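Long-range contact in MtN3/saliva family (Thermodesulfovibrio yellowstonii, PDB 4RNG), which probably carries sugars across the membrane, as a bacterial homologue of the SWEET transporters that assembles from two small three-helix subunits: residues Ile51-Phe55 with Val66-Leu71. Residues are numbered along the deposited sequence; the frame is centred on the assembly and turned at random.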
# COMPACT_ATOMS: atom_id res chain seq x y z
N ILE C 51 3.17 -5.45 5.14
CA ILE C 51 4.36 -5.10 4.39
C ILE C 51 5.61 -5.79 4.93
O ILE C 51 6.47 -6.22 4.16
CB ILE C 51 4.57 -3.58 4.38
CG1 ILE C 51 3.61 -2.95 3.38
CG2 ILE C 51 6.00 -3.20 3.99
CD1 ILE C 51 3.79 -1.48 3.24
N THR C 52 5.69 -5.93 6.25
CA THR C 52 6.78 -6.69 6.85
C THR C 52 6.71 -8.16 6.41
O THR C 52 7.74 -8.79 6.17
CB THR C 52 6.76 -6.60 8.38
OG1 THR C 52 6.16 -7.80 8.90
N LEU C 53 5.50 -8.72 6.34
CA LEU C 53 5.33 -10.08 5.81
C LEU C 53 5.63 -10.18 4.31
O LEU C 53 6.17 -11.17 3.85
CB LEU C 53 3.92 -10.58 6.08
CG LEU C 53 3.69 -11.10 7.49
CD1 LEU C 53 2.27 -11.62 7.65
CD2 LEU C 53 4.67 -12.23 7.71
N TRP C 54 5.27 -9.15 3.53
CA TRP C 54 5.64 -9.13 2.12
C TRP C 54 7.17 -9.15 1.98
O TRP C 54 7.72 -9.77 1.08
CB TRP C 54 5.08 -7.89 1.44
CG TRP C 54 3.67 -8.04 1.00
CD1 TRP C 54 2.60 -7.31 1.43
CD2 TRP C 54 3.16 -8.97 0.05
NE1 TRP C 54 1.47 -7.73 0.80
CE2 TRP C 54 1.79 -8.77 -0.06
CE3 TRP C 54 3.75 -9.98 -0.73
CZ2 TRP C 54 0.97 -9.51 -0.91
CZ3 TRP C 54 2.94 -10.73 -1.57
CH2 TRP C 54 1.57 -10.49 -1.65
N PHE C 55 7.86 -8.45 2.88
CA PHE C 55 9.31 -8.51 2.92
C PHE C 55 9.83 -9.94 3.07
O PHE C 55 10.67 -10.38 2.30
CB PHE C 55 9.84 -7.64 4.06
CG PHE C 55 11.23 -8.03 4.50
CD1 PHE C 55 12.34 -7.75 3.71
CD2 PHE C 55 11.42 -8.70 5.69
CE1 PHE C 55 13.62 -8.13 4.09
CE2 PHE C 55 12.70 -9.07 6.09
CZ PHE C 55 13.80 -8.78 5.29
N VAL C 66 10.59 -7.14 -4.55
CA VAL C 66 9.68 -7.31 -3.42
C VAL C 66 10.37 -6.90 -2.12
O VAL C 66 9.80 -6.19 -1.28
CB VAL C 66 9.21 -8.75 -3.30
CG1 VAL C 66 8.15 -8.87 -2.19
CG2 VAL C 66 8.68 -9.23 -4.62
N ILE C 67 11.61 -7.34 -1.97
CA ILE C 67 12.39 -6.99 -0.80
C ILE C 67 12.54 -5.47 -0.63
O ILE C 67 12.21 -4.91 0.41
CB ILE C 67 13.76 -7.65 -0.87
CG1 ILE C 67 13.58 -9.17 -0.83
CG2 ILE C 67 14.63 -7.16 0.28
CD1 ILE C 67 14.85 -9.97 -1.12
N LEU C 68 13.05 -4.82 -1.66
CA LEU C 68 13.36 -3.41 -1.59
C LEU C 68 12.13 -2.53 -1.35
O LEU C 68 12.11 -1.66 -0.48
CB LEU C 68 14.04 -2.98 -2.89
CG LEU C 68 15.49 -3.44 -3.07
CD1 LEU C 68 16.08 -2.90 -4.36
CD2 LEU C 68 16.35 -3.07 -1.90
N ALA C 69 11.10 -2.75 -2.15
CA ALA C 69 9.90 -1.92 -2.06
C ALA C 69 9.30 -1.98 -0.67
O ALA C 69 8.76 -1.00 -0.16
CB ALA C 69 8.88 -2.34 -3.10
N ASN C 70 9.36 -3.15 -0.06
CA ASN C 70 8.70 -3.29 1.22
C ASN C 70 9.48 -2.69 2.39
O ASN C 70 8.91 -1.98 3.23
CB ASN C 70 8.35 -4.76 1.44
CG ASN C 70 7.14 -5.18 0.61
OD1 ASN C 70 6.00 -4.93 1.01
ND2 ASN C 70 7.37 -5.70 -0.57
N LEU C 71 10.79 -2.86 2.38
CA LEU C 71 11.62 -2.22 3.40
C LEU C 71 11.43 -0.71 3.37
O LEU C 71 11.23 -0.08 4.40
CB LEU C 71 13.08 -2.59 3.23
CG LEU C 71 13.36 -4.06 3.55
CD1 LEU C 71 14.80 -4.45 3.21
CD2 LEU C 71 13.03 -4.38 4.99
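Two transmembrane helices, 41-60 and 64-87, meet here near the turn that joins them. The segments run nearly antiparallel, at 156°, and their axes approach to 8.4 Å. The backbones are nearest where the CA atoms of Phe55 and Ile67 lie 5.1 Å apart. Val66 opens the second segment and points at the partner helix. Its CG1 rests 3.4 Å from the carbonyl O of Trp54. The Trp54 indole leads away from this interface, and its NE1 is hydrogen-bonded to Thr19 of the second subunit. Ile67 follows at the edge of the Phe55 ring, with its CG2 4.1 Å from Phe55 CE1. Ala69 packs on Trp54 of the second subunit. Asn70, one turn after Val66, fills the middle of the interface. Its ND2 donates to Val66 O at 2.6 Å, an almost straight hydrogen bond that ties the amide nitrogen back to its own helix. Asn70 OD1 faces helix 41-60, 3.1 Å from Trp54 CB and 3.4 Å from Ile51 CG2. Ile51 CG2 also lies 3.2 Å from the backbone O of Asn70, and the Ile51 side chain continues onto Ser73 and Ile77. Leu71 ends the segment. Its CD2 sits over one face of the Phe55 ring, 4.1 Å from the centroid, in a CH-pi contact. The other contacts between these two segments are van der Waals ones. The arrangement is an antiparallel helical hairpin within the three-helix bundle of a SemiSWEET, the PQ-loop repeat unit, two of which pair in SemiSWEETs, consistent with a sugar transporter.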